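Local coordinates for protein LbaCas13a H328A (C2c2) (Lachnospiraceae bacterium NK4A179, PDB 5WLH) that binds a CRISPR guide RNA and, as an RNA-targeting Cas13a nuclease, probably cleaves RNA once the guide has paired with its target, at residues Lys398-Asn401 and Met402-His406; Ala785-Asp788 and Phe789-Ile793; Ile1093-Phe1096 and Gln1097-Lys1100. All coordinates share one frame; numbering follows the deposited sequence.

Contact 1 (Lys398-Asn401 and Met402-His406); sequences KMLN and MFFIH. With nucleotides of chain B.
Leu-400 and Phe-404, one turn apart on the same helix, lie side by side and point the same way. The leucine swings CG away from its own backbone N (chi1 -179°). This sets CD1 3.6 Å from CE2 of the Phe-404 ring, with CG of Leu-400 a little farther from the same ring atom. The phenylalanine takes the other choice, with CG opposite its carbonyl carbon (chi1 -83°). Its ring therefore leans back along the helix, and CD2 comes obliquely within 3.4 Å of Leu-400 O. Leu-400 O accepts the backbone bond from Phe-404 N at 3.0 Å. With an alanine here, CD1 of Leu-400 would probably lose its aromatic partner, and a gap would open on the buried face of the helix. Ile-405 reaches back in a similar way and brings CG1 to 3.2 Å from Asn-401 O. The amide of Asn-401 turns elsewhere, and its ND2 is hydrogen-bonded to Phe-395 O. His-406 faces the RNA. N1 of G15 of chain B lies over one face of its imidazole, offset toward the rim, and its ND1 is hydrogen-bonded to OE1 of Glu-276. Helix 398-417 is packed on several sides. Phe-403 stacks on Phe-280, and Phe-404 meets Phe-283 edge-to-face. Helix 292-311 adds Met-302 and Leu-305 against Phe-404, while Met-402 and Ile-405 rest on helix 357-388.

Contact 2 (Ala785-Asp788 and Phe789-Ile793); sequences AEND and FGQRI
Arg-792 sends CG back beside its own backbone N (chi1 -46°) and then bends at chi3, which turns the guanidinium toward Asp-788 one turn earlier. The chi1 of Asp-788 is away from the usual staggered values, and this carries OD1 forward along the helix. The two side chains lie side by side and point the same way. NH2 of Arg-792 meets OD1 of Asp-788 at 3.3 Å. The carboxylate oxygen sits at the edge of the guanidinium, in its plane, but the two flat groups are turned 37° from each other. The result is a salt bridge with a weak hydrogen bond, bent to 146° at the hydrogen. Nearer the backbone, CG of Arg-792 lies 3.3 Å from Asp-788 O. This is an i to i+4 ion pair in the first turns of helix 786-799. The residues Asp-788, Phe-789 and Gly-790 spell DFG, but they are ordinary helical residues here and not a kinase motif. Phe-789 N is hydrogen-bonded to Ala-785 O at 2.7 Å. Arg-792 N is hydrogen-bonded to Asp-788 O at 3.0 Å. Gln-791 presses CB 3.2 Å from Asn-787 O. The phenyl ring of Phe-789 is buried, with Leu-845, Leu-846 and Asn-849 of helix 843-861 and Ile-812 of helix 805-813 against it. Arg-792 also touches Ile-812.

Contact 3 (Ile1093-Phe1096 and Gln1097-Lys1100); sequences IKKF and QEMK. With nucleotides of chain B.
The Phe-1096 ring has CB of Lys-1100 over one face, offset toward the rim, and the base of A38 of chain B at its edge. Tyr-1068 meets the ring with its plane about 25° from it. CE2 of Phe-1096 comes 3.3 Å from C5 of A38, near the plane of the phenyl ring. Ile-1093 meets the same base with its CD1, 3.7 Å from C2 of A38. The Lys-1100 chain leaves its backbone with CG opposite N (chi1 -170°) and runs extended to CE, which brings CE to 3.2 Å from OP1 of A38. NE2 of Gln-1097 gives a weak hydrogen bond to O2' of A38 at 3.2 Å, bent to 126°. Lys-1094 bends at chi2 and chi4, and its NZ forms a salt bridge with OE2 of Glu-1098 at 2.9 Å, on the anti side of the carboxylate. The same NZ is hydrogen-bonded to Ala-1354 O, so the buried ammonium has two acceptors. Asp-1356 lies close to OE1 of Glu-1098, a like charge that the lysine probably helps to offset. Towards A38 the helix thus offers the edge of a phenyl ring and an isoleucine methyl to the base, an amide to the ribose hydroxyl, and a lysine end near the phosphate, with CE closer than NZ. The O2' contact is consistent with recognition of RNA rather than DNA, although the bond is weak.

Overall arrangement
All three contacts are local, and each lies within a single helix. None closes a long loop, and they follow one another along the chain without nesting or crossing. Contact 1 comes first, at the start of helix 398-417, which joins helices 268-287, 292-311 and 357-388. Contact 2 opens helix 786-799, just after an unmodelled stretch, and faces helices 805-813 and 843-861. Contact 3 lies in helix 1087-1103, between helix 1062-1075 and strand 1336-1344 of the antiparallel sheet. Contacts 1 and 3 have centres 64 Å apart, on opposite sides of the chain's centre. Both touch chain B, at G15 and A38. Contact 2 stays about 10 Å from the RNA at its nearest atom.

Contact 1 (Lys398-Asn401 and Met402-His406)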
ATOM      1  N   LYS A 398     -22.013 -23.533 -24.778  1.00 33.20           N
ATOM      2  CA  LYS A 398     -20.694 -24.125 -24.993  1.00 34.09           C
ATOM      3  C   LYS A 398     -19.587 -23.110 -24.755  1.00 30.33           C
ATOM      4  O   LYS A 398     -18.523 -23.461 -24.240  1.00 27.17           O
ATOM      5  CB  LYS A 398     -20.586 -24.675 -26.414  1.00 38.03           C
ATOM      6  CG  LYS A 398     -21.708 -25.640 -26.793  1.00 49.02           C
ATOM      7  CD  LYS A 398     -21.169 -26.956 -27.340  1.00 57.88           C
ATOM      8  CE  LYS A 398     -22.137 -28.112 -27.083  1.00 62.39           C
ATOM      9  NZ  LYS A 398     -22.197 -28.511 -25.640  1.00 63.50           N
ATOM     10  N   MET A 399     -19.808 -21.853 -25.145  1.00 27.35           N
ATOM     11  CA  MET A 399     -18.755 -20.858 -24.991  1.00 28.62           C
ATOM     12  C   MET A 399     -18.517 -20.519 -23.523  1.00 25.11           C
ATOM     13  O   MET A 399     -17.408 -20.102 -23.162  1.00 24.85           O
ATOM     14  CB  MET A 399     -19.089 -19.604 -25.795  1.00 33.31           C
ATOM     15  CG  MET A 399     -18.972 -19.809 -27.315  1.00 42.23           C
ATOM     16  SD  MET A 399     -17.551 -20.818 -27.821  1.00 52.70           S
ATOM     17  CE  MET A 399     -16.450 -19.560 -28.493  1.00 50.07           C
ATOM     18  N   LEU A 400     -19.531 -20.697 -22.674  1.00 25.03           N
ATOM     19  CA  LEU A 400     -19.340 -20.481 -21.244  1.00 24.64           C
ATOM     20  C   LEU A 400     -18.532 -21.615 -20.619  1.00 27.69           C
ATOM     21  O   LEU A 400     -17.674 -21.373 -19.770  1.00 22.93           O
ATOM     22  CB  LEU A 400     -20.687 -20.322 -20.540  1.00 23.25           C
ATOM     23  CG  LEU A 400     -20.598 -20.075 -19.033  1.00 25.66           C
ATOM     24  CD1 LEU A 400     -19.773 -18.825 -18.757  1.00 25.34           C
ATOM     25  CD2 LEU A 400     -21.987 -19.952 -18.410  1.00 24.02           C
ATOM     26  N   ASN A 401     -18.790 -22.859 -21.022  1.00 23.43           N
ATOM     27  CA  ASN A 401     -17.957 -23.958 -20.557  1.00 23.49           C
ATOM     28  C   ASN A 401     -16.508 -23.754 -20.972  1.00 20.01           C
ATOM     29  O   ASN A 401     -15.590 -24.018 -20.191  1.00 25.03           O
ATOM     30  CB  ASN A 401     -18.484 -25.284 -21.097  1.00 22.84           C
ATOM     31  CG  ASN A 401     -19.880 -25.611 -20.588  1.00 27.79           C
ATOM     32  OD1 ASN A 401     -20.193 -25.399 -19.409  1.00 28.40           O
ATOM     33  ND2 ASN A 401     -20.729 -26.131 -21.478  1.00 26.64           N
ATOM     34  N   MET A 402     -16.291 -23.286 -22.200  1.00 22.90           N
ATOM     35  CA  MET A 402     -14.938 -23.038 -22.673  1.00 25.21           C
ATOM     36  C   MET A 402     -14.311 -21.866 -21.931  1.00 24.56           C
ATOM     37  O   MET A 402     -13.114 -21.896 -21.628  1.00 24.84           O
ATOM     38  CB  MET A 402     -14.934 -22.775 -24.177  1.00 27.12           C
ATOM     39  CG  MET A 402     -15.171 -24.012 -25.046  1.00 29.64           C
ATOM     40  SD  MET A 402     -13.956 -25.311 -24.731  1.00 32.78           S
ATOM     41  CE  MET A 402     -12.471 -24.478 -25.218  1.00 29.26           C
ATOM     42  N   PHE A 403     -15.092 -20.819 -21.640  1.00 23.07           N
ATOM     43  CA  PHE A 403     -14.539 -19.725 -20.844  1.00 22.40           C
ATOM     44  C   PHE A 403     -14.004 -20.255 -19.525  1.00 20.12           C
ATOM     45  O   PHE A 403     -12.899 -19.911 -19.101  1.00 22.95           O
ATOM     46  CB  PHE A 403     -15.591 -18.645 -20.588  1.00 21.83           C
ATOM     47  CG  PHE A 403     -15.051 -17.472 -19.819  1.00 22.95           C
ATOM     48  CD1 PHE A 403     -14.351 -16.474 -20.478  1.00 22.83           C
ATOM     49  CD2 PHE A 403     -15.190 -17.400 -18.435  1.00 25.02           C
ATOM     50  CE1 PHE A 403     -13.814 -15.406 -19.769  1.00 24.04           C
ATOM     51  CE2 PHE A 403     -14.660 -16.330 -17.719  1.00 23.97           C
ATOM     52  CZ  PHE A 403     -13.982 -15.329 -18.391  1.00 21.21           C
ATOM     53  N   PHE A 404     -14.788 -21.094 -18.860  1.00 19.98           N
ATOM     54  CA  PHE A 404     -14.381 -21.617 -17.572  1.00 19.47           C
ATOM     55  C   PHE A 404     -13.200 -22.574 -17.716  1.00 22.11           C
ATOM     56  O   PHE A 404     -12.267 -22.535 -16.911  1.00 22.50           O
ATOM     57  CB  PHE A 404     -15.577 -22.294 -16.896  1.00 18.20           C
ATOM     58  CG  PHE A 404     -16.482 -21.329 -16.174  1.00 21.58           C
ATOM     59  CD1 PHE A 404     -15.955 -20.397 -15.282  1.00 23.26           C
ATOM     60  CD2 PHE A 404     -17.850 -21.324 -16.414  1.00 22.78           C
ATOM     61  CE1 PHE A 404     -16.791 -19.490 -14.628  1.00 23.16           C
ATOM     62  CE2 PHE A 404     -18.691 -20.434 -15.745  1.00 24.32           C
ATOM     63  CZ  PHE A 404     -18.158 -19.510 -14.862  1.00 24.89           C
ATOM     64  N   ILE A 405     -13.211 -23.434 -18.736  1.00 23.58           N
ATOM     65  CA  ILE A 405     -12.073 -24.337 -18.915  1.00 23.51           C
ATOM     66  C   ILE A 405     -10.792 -23.542 -19.157  1.00 21.68           C
ATOM     67  O   ILE A 405      -9.719 -23.894 -18.647  1.00 24.51           O
ATOM     68  CB  ILE A 405     -12.353 -25.334 -20.050  1.00 23.13           C
ATOM     69  CG1 ILE A 405     -13.416 -26.335 -19.590  1.00 25.74           C
ATOM     70  CG2 ILE A 405     -11.069 -26.097 -20.438  1.00 24.13           C
ATOM     71  CD1 ILE A 405     -14.065 -27.079 -20.703  1.00 26.74           C
ATOM     72  N   HIS A 406     -10.891 -22.441 -19.902  1.00 21.00           N
ATOM     73  CA  HIS A 406      -9.733 -21.567 -20.092  1.00 23.22           C
ATOM     74  C   HIS A 406      -9.302 -20.909 -18.786  1.00 26.25           C
ATOM     75  O   HIS A 406      -8.097 -20.762 -18.538  1.00 23.40           O
ATOM     76  CB  HIS A 406     -10.034 -20.508 -21.145  1.00 23.48           C
ATOM     77  CG  HIS A 406      -9.830 -20.990 -22.549  1.00 27.34           C
ATOM     78  ND1 HIS A 406     -10.774 -20.824 -23.539  1.00 30.80           N
ATOM     79  CD2 HIS A 406      -8.792 -21.645 -23.123  1.00 30.67           C
ATOM     80  CE1 HIS A 406     -10.324 -21.353 -24.665  1.00 36.90           C
ATOM     81  NE2 HIS A 406      -9.121 -21.853 -24.440  1.00 32.98           N
TER
ATOM     82  P     G B  15      -2.824 -17.440 -32.456  1.00 31.83           P
ATOM     83  OP1   G B  15      -2.093 -17.817 -33.702  1.00 33.84           O
ATOM     84  OP2   G B  15      -4.129 -16.728 -32.556  1.00 29.57           O
ATOM     85  O5'   G B  15      -3.020 -18.712 -31.541  1.00 28.67           O
ATOM     86  C5'   G B  15      -1.930 -19.584 -31.302  1.00 30.70           C
ATOM     87  C4'   G B  15      -2.179 -20.462 -30.110  1.00 33.29           C
ATOM     88  O4'   G B  15      -2.346 -19.651 -28.921  1.00 31.02           O
ATOM     89  C3'   G B  15      -3.433 -21.318 -30.159  1.00 35.20           C
ATOM     90  O3'   G B  15      -3.216 -22.494 -30.923  1.00 39.62           O
ATOM     91  C2'   G B  15      -3.691 -21.594 -28.686  1.00 34.33           C
ATOM     92  O2'   G B  15      -2.815 -22.609 -28.219  1.00 32.26           O
ATOM     93  C1'   G B  15      -3.264 -20.268 -28.048  1.00 28.37           C
ATOM     94  N9    G B  15      -4.413 -19.367 -27.850  1.00 29.48           N
ATOM     95  C8    G B  15      -4.959 -18.515 -28.781  1.00 32.43           C
ATOM     96  N7    G B  15      -5.994 -17.854 -28.330  1.00 30.85           N
ATOM     97  C5    G B  15      -6.137 -18.305 -27.026  1.00 30.41           C
ATOM     98  C6    G B  15      -7.091 -17.942 -26.048  1.00 29.89           C
ATOM     99  O6    G B  15      -8.011 -17.124 -26.168  1.00 32.10           O
ATOM    100  N1    G B  15      -6.899 -18.636 -24.861  1.00 28.69           N
ATOM    101  C2    G B  15      -5.897 -19.549 -24.641  1.00 29.51           C
ATOM    102  N2    G B  15      -5.863 -20.111 -23.425  1.00 29.55           N
ATOM    103  N3    G B  15      -4.996 -19.898 -25.549  1.00 26.44           N
ATOM    104  C4    G B  15      -5.176 -19.244 -26.713  1.00 28.37           C
TER

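Contact 2 (Ala785-Asp788 and Phe789-Ile793)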
ATOM      1  N   ALA A 785      24.783   9.336 -17.188  1.00 41.61           N
ATOM      2  CA  ALA A 785      23.768   9.507 -16.139  1.00 48.34           C
ATOM      3  C   ALA A 785      23.494  10.982 -15.873  1.00 53.18           C
ATOM      4  O   ALA A 785      22.344  11.432 -15.913  1.00 55.66           O
ATOM      5  CB  ALA A 785      24.197   8.817 -14.853  1.00 44.03           C
ATOM      6  N   GLU A 786      24.554  11.744 -15.593  1.00 52.49           N
ATOM      7  CA  GLU A 786      24.371  13.166 -15.340  1.00 49.79           C
ATOM      8  C   GLU A 786      23.891  13.886 -16.592  1.00 52.66           C
ATOM      9  O   GLU A 786      23.093  14.827 -16.507  1.00 52.32           O
ATOM     10  CB  GLU A 786      25.665  13.785 -14.820  1.00 56.34           C
ATOM     11  CG  GLU A 786      25.457  15.110 -14.106  1.00 60.87           C
ATOM     12  CD  GLU A 786      26.349  15.266 -12.891  1.00 65.03           C
ATOM     13  OE1 GLU A 786      26.274  16.321 -12.225  1.00 64.61           O
ATOM     14  OE2 GLU A 786      27.122  14.329 -12.602  1.00 69.05           O
ATOM     15  N   ASN A 787      24.361  13.459 -17.769  1.00 49.39           N
ATOM     16  CA  ASN A 787      23.814  14.005 -19.007  1.00 51.46           C
ATOM     17  C   ASN A 787      22.355  13.601 -19.174  1.00 50.08           C
ATOM     18  O   ASN A 787      21.524  14.407 -19.614  1.00 50.16           O
ATOM     19  CB  ASN A 787      24.640  13.543 -20.211  1.00 50.56           C
ATOM     20  CG  ASN A 787      24.013  13.953 -21.537  1.00 54.06           C
ATOM     21  OD1 ASN A 787      23.951  15.137 -21.865  1.00 54.86           O
ATOM     22  ND2 ASN A 787      23.531  12.971 -22.299  1.00 55.08           N
ATOM     23  N   ASP A 788      22.030  12.354 -18.829  1.00 50.44           N
ATOM     24  CA  ASP A 788      20.646  11.895 -18.847  1.00 50.94           C
ATOM     25  C   ASP A 788      19.786  12.744 -17.921  1.00 47.90           C
ATOM     26  O   ASP A 788      18.783  13.336 -18.342  1.00 46.69           O
ATOM     27  CB  ASP A 788      20.595  10.421 -18.435  1.00 55.97           C
ATOM     28  CG  ASP A 788      19.627   9.613 -19.271  1.00 60.63           C
ATOM     29  OD1 ASP A 788      18.496  10.091 -19.505  1.00 58.45           O
ATOM     30  OD2 ASP A 788      20.003   8.497 -19.691  1.00 64.76           O
ATOM     31  N   PHE A 789      20.177  12.812 -16.647  1.00 49.21           N
ATOM     32  CA  PHE A 789      19.524  13.664 -15.663  1.00 47.96           C
ATOM     33  C   PHE A 789      19.265  15.061 -16.213  1.00 45.28           C
ATOM     34  O   PHE A 789      18.117  15.514 -16.278  1.00 41.68           O
ATOM     35  CB  PHE A 789      20.395  13.724 -14.404  1.00 49.23           C
ATOM     36  CG  PHE A 789      19.666  14.175 -13.173  1.00 52.60           C
ATOM     37  CD1 PHE A 789      18.895  13.283 -12.438  1.00 50.65           C
ATOM     38  CD2 PHE A 789      19.762  15.490 -12.740  1.00 53.65           C
ATOM     39  CE1 PHE A 789      18.225  13.700 -11.300  1.00 49.32           C
ATOM     40  CE2 PHE A 789      19.090  15.914 -11.598  1.00 54.51           C
ATOM     41  CZ  PHE A 789      18.323  15.017 -10.878  1.00 51.21           C
ATOM     42  N   GLY A 790      20.325  15.747 -16.653  1.00 43.28           N
ATOM     43  CA  GLY A 790      20.152  17.102 -17.156  1.00 38.50           C
ATOM     44  C   GLY A 790      19.293  17.172 -18.400  1.00 42.08           C
ATOM     45  O   GLY A 790      18.577  18.156 -18.614  1.00 47.28           O
ATOM     46  N   GLN A 791      19.339  16.131 -19.233  1.00 45.88           N
ATOM     47  CA  GLN A 791      18.501  16.105 -20.427  1.00 49.85           C
ATOM     48  C   GLN A 791      17.022  16.119 -20.056  1.00 44.67           C
ATOM     49  O   GLN A 791      16.234  16.904 -20.602  1.00 41.83           O
ATOM     50  CB  GLN A 791      18.837  14.876 -21.275  1.00 55.29           C
ATOM     51  CG  GLN A 791      18.401  14.984 -22.727  1.00 61.95           C
ATOM     52  CD  GLN A 791      18.958  16.216 -23.413  1.00 67.07           C
ATOM     53  OE1 GLN A 791      18.234  17.180 -23.672  1.00 69.96           O
ATOM     54  NE2 GLN A 791      20.251  16.193 -23.711  1.00 68.29           N
ATOM     55  N   ARG A 792      16.625  15.259 -19.116  1.00 49.80           N
ATOM     56  CA  ARG A 792      15.221  15.213 -18.724  1.00 43.81           C
ATOM     57  C   ARG A 792      14.792  16.509 -18.056  1.00 38.28           C
ATOM     58  O   ARG A 792      13.668  16.979 -18.278  1.00 42.24           O
ATOM     59  CB  ARG A 792      14.963  14.018 -17.810  1.00 51.37           C
ATOM     60  CG  ARG A 792      15.581  12.743 -18.323  1.00 54.98           C
ATOM     61  CD  ARG A 792      15.457  11.641 -17.306  1.00 58.99           C
ATOM     62  NE  ARG A 792      14.264  10.831 -17.507  1.00 65.31           N
ATOM     63  CZ  ARG A 792      14.217   9.762 -18.298  1.00 66.38           C
ATOM     64  NH1 ARG A 792      13.090   9.074 -18.424  1.00 65.97           N
ATOM     65  NH2 ARG A 792      15.302   9.383 -18.959  1.00 65.79           N
ATOM     66  N   ILE A 793      15.677  17.110 -17.254  1.00 38.47           N
ATOM     67  CA  ILE A 793      15.379  18.410 -16.653  1.00 40.48           C
ATOM     68  C   ILE A 793      15.076  19.435 -17.736  1.00 38.78           C
ATOM     69  O   ILE A 793      14.086  20.176 -17.661  1.00 41.62           O
ATOM     70  CB  ILE A 793      16.546  18.878 -15.763  1.00 45.62           C
ATOM     71  CG1 ILE A 793      16.863  17.836 -14.694  1.00 48.75           C
ATOM     72  CG2 ILE A 793      16.233  20.237 -15.148  1.00 45.92           C
ATOM     73  CD1 ILE A 793      16.005  17.932 -13.471  1.00 50.14           C
TER

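Contact 3 (Ile1093-Phe1096 and Gln1097-Lys1100)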
ATOM      1  N   ILE A1093      29.679   4.399  19.006  1.00 36.77           N
ATOM      2  CA  ILE A1093      28.719   5.470  18.790  1.00 36.98           C
ATOM      3  C   ILE A1093      27.322   4.890  18.623  1.00 35.16           C
ATOM      4  O   ILE A1093      26.358   5.367  19.230  1.00 38.59           O
ATOM      5  CB  ILE A1093      29.133   6.325  17.578  1.00 41.37           C
ATOM      6  CG1 ILE A1093      30.317   7.216  17.952  1.00 44.52           C
ATOM      7  CG2 ILE A1093      27.971   7.174  17.082  1.00 38.50           C
ATOM      8  CD1 ILE A1093      29.938   8.359  18.877  1.00 45.37           C
ATOM      9  N   LYS A1094      27.205   3.830  17.813  1.00 36.38           N
ATOM     10  CA  LYS A1094      25.914   3.173  17.621  1.00 36.82           C
ATOM     11  C   LYS A1094      25.369   2.644  18.939  1.00 38.67           C
ATOM     12  O   LYS A1094      24.177   2.801  19.233  1.00 38.35           O
ATOM     13  CB  LYS A1094      26.042   2.040  16.603  1.00 38.59           C
ATOM     14  CG  LYS A1094      24.716   1.363  16.245  1.00 40.93           C
ATOM     15  CD  LYS A1094      23.846   2.295  15.409  1.00 40.16           C
ATOM     16  CE  LYS A1094      22.678   1.549  14.765  1.00 40.96           C
ATOM     17  NZ  LYS A1094      21.696   1.060  15.771  1.00 39.88           N
ATOM     18  N   LYS A1095      26.229   2.024  19.753  1.00 34.88           N
ATOM     19  CA  LYS A1095      25.791   1.526  21.052  1.00 35.49           C
ATOM     20  C   LYS A1095      25.326   2.663  21.949  1.00 34.81           C
ATOM     21  O   LYS A1095      24.324   2.528  22.660  1.00 34.12           O
ATOM     22  CB  LYS A1095      26.918   0.739  21.728  1.00 39.75           C
ATOM     23  CG  LYS A1095      27.151  -0.646  21.154  1.00 43.94           C
ATOM     24  CD  LYS A1095      28.252  -1.376  21.923  1.00 50.23           C
ATOM     25  CE  LYS A1095      28.495  -2.772  21.366  1.00 54.37           C
ATOM     26  NZ  LYS A1095      29.156  -3.667  22.367  1.00 58.77           N
ATOM     27  N   PHE A1096      26.037   3.796  21.935  1.00 31.17           N
ATOM     28  CA  PHE A1096      25.585   4.921  22.746  1.00 29.95           C
ATOM     29  C   PHE A1096      24.228   5.417  22.274  1.00 30.06           C
ATOM     30  O   PHE A1096      23.332   5.679  23.083  1.00 33.36           O
ATOM     31  CB  PHE A1096      26.563   6.085  22.706  1.00 29.26           C
ATOM     32  CG  PHE A1096      26.006   7.313  23.368  1.00 37.21           C
ATOM     33  CD1 PHE A1096      25.887   7.362  24.742  1.00 38.44           C
ATOM     34  CD2 PHE A1096      25.533   8.379  22.621  1.00 42.02           C
ATOM     35  CE1 PHE A1096      25.361   8.470  25.369  1.00 42.00           C
ATOM     36  CE2 PHE A1096      24.988   9.489  23.244  1.00 42.85           C
ATOM     37  CZ  PHE A1096      24.910   9.538  24.620  1.00 42.92           C
ATOM     38  N   GLN A1097      24.083   5.603  20.962  1.00 31.85           N
ATOM     39  CA  GLN A1097      22.807   6.044  20.415  1.00 32.90           C
ATOM     40  C   GLN A1097      21.686   5.109  20.848  1.00 31.94           C
ATOM     41  O   GLN A1097      20.607   5.561  21.255  1.00 31.46           O
ATOM     42  CB  GLN A1097      22.901   6.116  18.891  1.00 35.29           C
ATOM     43  CG  GLN A1097      23.879   7.175  18.403  1.00 38.55           C
ATOM     44  CD  GLN A1097      23.927   7.291  16.893  1.00 41.89           C
ATOM     45  OE1 GLN A1097      24.029   6.290  16.177  1.00 47.19           O
ATOM     46  NE2 GLN A1097      23.835   8.517  16.399  1.00 44.33           N
ATOM     47  N   GLU A1098      21.940   3.800  20.814  1.00 31.10           N
ATOM     48  CA  GLU A1098      20.919   2.846  21.245  1.00 35.15           C
ATOM     49  C   GLU A1098      20.579   3.022  22.721  1.00 33.59           C
ATOM     50  O   GLU A1098      19.409   2.937  23.107  1.00 32.81           O
ATOM     51  CB  GLU A1098      21.370   1.413  20.965  1.00 37.93           C
ATOM     52  CG  GLU A1098      21.415   1.062  19.487  1.00 40.57           C
ATOM     53  CD  GLU A1098      22.199  -0.218  19.196  1.00 47.93           C
ATOM     54  OE1 GLU A1098      22.926  -0.698  20.091  1.00 50.22           O
ATOM     55  OE2 GLU A1098      22.092  -0.739  18.066  1.00 50.59           O
ATOM     56  N   MET A1099      21.587   3.264  23.568  1.00 36.52           N
ATOM     57  CA  MET A1099      21.309   3.424  24.993  1.00 32.84           C
ATOM     58  C   MET A1099      20.622   4.751  25.280  1.00 30.25           C
ATOM     59  O   MET A1099      19.768   4.832  26.174  1.00 30.58           O
ATOM     60  CB  MET A1099      22.598   3.318  25.812  1.00 36.62           C
ATOM     61  CG  MET A1099      23.237   1.942  25.808  1.00 39.09           C
ATOM     62  SD  MET A1099      22.093   0.597  26.192  1.00 44.71           S
ATOM     63  CE  MET A1099      21.295   1.161  27.693  1.00 37.78           C
ATOM     64  N   LYS A1100      20.998   5.808  24.554  1.00 30.86           N
ATOM     65  CA  LYS A1100      20.292   7.071  24.716  1.00 35.57           C
ATOM     66  C   LYS A1100      18.815   6.900  24.382  1.00 35.45           C
ATOM     67  O   LYS A1100      17.943   7.389  25.107  1.00 36.45           O
ATOM     68  CB  LYS A1100      20.932   8.148  23.840  1.00 36.14           C
ATOM     69  CG  LYS A1100      20.421   9.567  24.108  1.00 39.36           C
ATOM     70  CD  LYS A1100      21.171  10.578  23.250  1.00 45.94           C
ATOM     71  CE  LYS A1100      20.719  11.990  23.546  1.00 50.44           C
ATOM     72  NZ  LYS A1100      20.177  12.107  24.927  1.00 56.01           N
TER
ATOM     73  P     A B  38      19.664  14.454  20.595  1.00 40.05           P
ATOM     74  OP1   A B  38      18.861  13.774  21.648  1.00 35.09           O
ATOM     75  OP2   A B  38      21.066  14.843  20.933  1.00 38.40           O
ATOM     76  O5'   A B  38      19.793  13.557  19.293  1.00 39.87           O
ATOM     77  C5'   A B  38      20.362  14.089  18.102  1.00 38.82           C
ATOM     78  C4'   A B  38      21.282  13.098  17.435  1.00 44.17           C
ATOM     79  O4'   A B  38      22.598  13.163  18.046  1.00 44.83           O
ATOM     80  C3'   A B  38      20.844  11.635  17.527  1.00 44.73           C
ATOM     81  O3'   A B  38      21.248  10.958  16.346  1.00 41.99           O
ATOM     82  C2'   A B  38      21.677  11.104  18.681  1.00 47.53           C
ATOM     83  O2'   A B  38      21.890   9.709  18.644  1.00 50.20           O
ATOM     84  C1'   A B  38      22.978  11.871  18.480  1.00 47.28           C
ATOM     85  N9    A B  38      23.801  11.994  19.683  1.00 46.17           N
ATOM     86  C8    A B  38      23.482  12.540  20.898  1.00 48.54           C
ATOM     87  N7    A B  38      24.461  12.482  21.768  1.00 49.90           N
ATOM     88  C5    A B  38      25.491  11.861  21.071  1.00 49.56           C
ATOM     89  C6    A B  38      26.802  11.503  21.429  1.00 51.40           C
ATOM     90  N6    A B  38      27.317  11.736  22.635  1.00 52.16           N
ATOM     91  N1    A B  38      27.566  10.889  20.503  1.00 50.58           N
ATOM     92  C2    A B  38      27.046  10.655  19.291  1.00 50.52           C
ATOM     93  N3    A B  38      25.828  10.941  18.838  1.00 48.29           N
ATOM     94  C4    A B  38      25.097  11.551  19.787  1.00 48.84           C
TER